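Local coordinates for protein lectin CEL-IV, C-type (PDB 3ALU) that binds galactose-containing carbohydrates such as raffinose through a calcium ion, as a tetrameric C-type lectin of a sea cucumber, at residues L46-I54 and K144-V152. Residues are numbered along the deposited sequence; the frame is centred on the assembly and turned at random.
Sequences LATGHLASI and KYICQLPCV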
loop_
_atom_site.group_PDB
_atom_site.type_symbol
_atom_site.label_atom_id
_atom_site.label_comp_id
_atom_site.label_asym_id
_atom_site.label_seq_id
_atom_site.Cartn_x
_atom_site.Cartn_y
_atom_site.Cartn_z
ATOM N N LEU A 46 15.431 -13.431 -3.364
ATOM C CA LEU A 46 14.525 -14.013 -4.326
ATOM C C LEU A 46 14.693 -13.393 -5.697
ATOM O O LEU A 46 14.553 -14.070 -6.752
ATOM C CB LEU A 46 13.086 -13.800 -3.869
ATOM C CG LEU A 46 12.696 -14.426 -2.537
ATOM C CD1 LEU A 46 11.202 -14.198 -2.327
ATOM C CD2 LEU A 46 13.082 -15.892 -2.519
ATOM N N ALA A 47 14.960 -12.095 -5.695
ATOM C CA ALA A 47 15.050 -11.333 -6.957
ATOM C C ALA A 47 15.892 -10.080 -6.798
ATOM O O ALA A 47 16.149 -9.669 -5.694
ATOM C CB ALA A 47 13.637 -10.984 -7.454
ATOM N N THR A 48 16.368 -9.490 -7.902
ATOM C CA THR A 48 17.039 -8.167 -7.843
ATOM C C THR A 48 16.277 -7.148 -8.644
ATOM O O THR A 48 15.445 -7.502 -9.498
ATOM C CB THR A 48 18.364 -8.223 -8.421
ATOM O OG1 THR A 48 18.398 -8.668 -9.699
ATOM C CG2 THR A 48 19.235 -8.931 -7.577
ATOM N N GLY A 49 16.576 -5.893 -8.381
ATOM C CA GLY A 49 16.159 -4.817 -9.287
ATOM C C GLY A 49 16.901 -4.940 -10.619
ATOM O O GLY A 49 17.824 -5.767 -10.789
ATOM N N HIS A 50 16.466 -4.118 -11.559
ATOM C CA HIS A 50 16.972 -4.133 -12.948
ATOM C C HIS A 50 16.756 -2.748 -13.501
ATOM O O HIS A 50 15.985 -1.934 -12.971
ATOM C CB HIS A 50 16.177 -5.119 -13.845
ATOM C CG HIS A 50 16.374 -6.542 -13.457
ATOM N ND1 HIS A 50 17.541 -7.224 -13.713
ATOM C CD2 HIS A 50 15.601 -7.368 -12.715
ATOM C CE1 HIS A 50 17.468 -8.434 -13.174
ATOM N NE2 HIS A 50 16.302 -8.545 -12.563
ATOM N N LEU A 51 17.468 -2.448 -14.578
ATOM C CA LEU A 51 17.094 -1.268 -15.336
ATOM C C LEU A 51 15.626 -1.453 -15.734
ATOM O O LEU A 51 15.154 -2.581 -15.919
ATOM C CB LEU A 51 17.961 -1.129 -16.565
ATOM C CG LEU A 51 19.370 -0.615 -16.322
ATOM C CD1 LEU A 51 20.249 -0.892 -17.548
ATOM C CD2 LEU A 51 19.327 0.861 -16.030
ATOM N N ALA A 52 14.901 -0.330 -15.878
ATOM C CA ALA A 52 13.468 -0.365 -16.079
ATOM C C ALA A 52 13.098 -1.039 -17.397
ATOM O O ALA A 52 13.747 -0.788 -18.393
ATOM C CB ALA A 52 12.919 1.055 -16.075
ATOM N N SER A 53 12.045 -1.838 -17.375
ATOM C CA SER A 53 11.424 -2.310 -18.642
ATOM C C SER A 53 10.119 -1.543 -18.845
ATOM O O SER A 53 9.644 -0.961 -17.890
ATOM C CB SER A 53 11.176 -3.786 -18.599
ATOM O OG SER A 53 10.251 -4.216 -17.586
ATOM N N ILE A 54 9.566 -1.544 -20.078
ATOM C CA ILE A 54 8.440 -0.640 -20.411
ATOM C C ILE A 54 7.490 -1.453 -21.264
ATOM O O ILE A 54 7.943 -2.069 -22.255
ATOM C CB ILE A 54 8.934 0.615 -21.166
ATOM C CG1 ILE A 54 10.029 1.354 -20.337
ATOM C CG2 ILE A 54 7.751 1.546 -21.537
ATOM C CD1 ILE A 54 10.725 2.531 -21.057
ATOM N N LYS A 144 22.853 8.644 -17.141
ATOM C CA LYS A 144 21.880 8.459 -16.061
ATOM C C LYS A 144 21.003 7.238 -16.436
ATOM O O LYS A 144 21.018 6.774 -17.602
ATOM C CB LYS A 144 21.014 9.683 -15.959
ATOM C CG LYS A 144 21.844 10.957 -15.592
ATOM C CD LYS A 144 20.913 12.073 -15.196
ATOM C CE LYS A 144 21.721 13.311 -14.684
ATOM N NZ LYS A 144 22.577 13.933 -15.752
ATOM N N TYR A 145 20.252 6.718 -15.467
ATOM C CA TYR A 145 19.564 5.447 -15.688
ATOM C C TYR A 145 18.393 5.359 -14.736
ATOM O O TYR A 145 18.401 5.958 -13.662
ATOM C CB TYR A 145 20.543 4.237 -15.511
ATOM C CG TYR A 145 21.234 4.191 -14.138
ATOM C CD1 TYR A 145 22.379 4.950 -13.917
ATOM C CD2 TYR A 145 20.748 3.382 -13.113
ATOM C CE1 TYR A 145 23.015 4.936 -12.655
ATOM C CE2 TYR A 145 21.385 3.345 -11.854
ATOM C CZ TYR A 145 22.513 4.148 -11.658
ATOM O OH TYR A 145 23.155 4.171 -10.420
ATOM N N ILE A 146 17.359 4.630 -15.140
ATOM C CA ILE A 146 16.222 4.337 -14.272
ATOM C C ILE A 146 16.218 2.883 -13.868
ATOM O O ILE A 146 16.256 1.971 -14.701
ATOM C CB ILE A 146 14.860 4.662 -14.946
ATOM C CG1 ILE A 146 14.764 6.138 -15.311
ATOM C CG2 ILE A 146 13.695 4.267 -14.083
ATOM C CD1 ILE A 146 13.793 6.378 -16.470
ATOM N N CYS A 147 16.193 2.662 -12.553
ATOM C CA CYS A 147 15.995 1.314 -11.984
ATOM C C CYS A 147 14.520 1.042 -11.665
ATOM O O CYS A 147 13.734 1.990 -11.328
ATOM C CB CYS A 147 16.804 1.142 -10.677
ATOM S SG CYS A 147 18.592 1.325 -10.854
ATOM N N GLN A 148 14.163 -0.242 -11.691
ATOM C CA GLN A 148 12.886 -0.713 -11.150
ATOM C C GLN A 148 13.208 -1.715 -10.037
ATOM O O GLN A 148 14.137 -2.507 -10.158
ATOM C CB GLN A 148 12.002 -1.372 -12.244
ATOM C CG GLN A 148 12.574 -2.658 -12.737
ATOM C CD GLN A 148 11.757 -3.251 -13.856
ATOM O OE1 GLN A 148 11.196 -2.518 -14.659
ATOM N NE2 GLN A 148 11.724 -4.586 -13.929
ATOM N N LEU A 149 12.454 -1.669 -8.943
ATOM C CA LEU A 149 12.584 -2.717 -7.933
ATOM C C LEU A 149 11.974 -3.989 -8.491
ATOM O O LEU A 149 11.198 -3.931 -9.434
ATOM C CB LEU A 149 11.878 -2.269 -6.637
ATOM C CG LEU A 149 12.603 -1.098 -5.952
ATOM C CD1 LEU A 149 11.802 -0.630 -4.739
ATOM C CD2 LEU A 149 14.013 -1.496 -5.480
ATOM N N PRO A 150 12.307 -5.166 -7.911
ATOM C CA PRO A 150 11.752 -6.404 -8.370
ATOM C C PRO A 150 10.228 -6.309 -8.457
ATOM O O PRO A 150 9.581 -5.856 -7.500
ATOM C CB PRO A 150 12.199 -7.427 -7.287
ATOM C CG PRO A 150 13.387 -6.839 -6.680
ATOM C CD PRO A 150 13.268 -5.351 -6.805
ATOM N N CYS A 151 9.683 -6.669 -9.612
ATOM C CA CYS A 151 8.251 -6.599 -9.883
ATOM C C CYS A 151 7.659 -7.967 -9.537
ATOM O O CYS A 151 8.049 -8.984 -10.118
ATOM C CB CYS A 151 8.016 -6.286 -11.370
ATOM S SG CYS A 151 6.280 -5.990 -11.856
ATOM N N VAL A 152 6.752 -7.991 -8.566
ATOM C CA VAL A 152 6.185 -9.265 -8.117
ATOM C C VAL A 152 4.719 -9.109 -7.816
ATOM O O VAL A 152 4.251 -8.016 -7.528
ATOM C CB VAL A 152 6.885 -9.795 -6.854
ATOM C CG1 VAL A 152 8.352 -10.097 -7.165
ATOM C CG2 VAL A 152 6.781 -8.785 -5.695
#
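His50 and Gln148 form the hydrogen-bonded pair that joins strands 45-51 and 143-148, antiparallel neighbours in the sheet of the C-type lectin fold. Gln148 N donates to His50 O at 2.8 Å; the return bond, His50 N to Gln148 O, is longer at 3.2 Å. Two residues on, past the non-hydrogen-bonded pair Leu51-Cys147, Ala52 N gives its hydrogen to Ile146 O at 2.9 Å. The packing is tight at this end. Leu51 CD2 comes within 3.6 Å of Tyr145 CB, the two side chains crossing at about a right angle against helix 26-33, to which Cys147 is tied by its disulfide with Cys33. Ala52 CB meets the CG2 branch of Ile146, whose side chain also reaches Val67 of helix 57-70. Toward Leu46 the contact is looser: the Pro150 ring lies along the backbone of Thr48 and Gly49, with Pro150 CB 3.8 Å from Ala47 CB, and both Ala47 and Thr48 are partly exposed. A second subunit borders this end: its Tyr154 packs on Pro150, its Cys41 is disulfide-bonded to Cys151, and one of its strands pairs with Val152. The buried Gln148 amide is gripped at both ends, NE2 by Asp100, which also binds Ser53 OG, and OE1 by Lys15. With CG between the backbone N and carbonyl carbon (chi1 68°), the chain extends toward the loop at Ser53, where Ser53 N donates to Gln148 OE1 at 2.9 Å, from 51° above the amide plane.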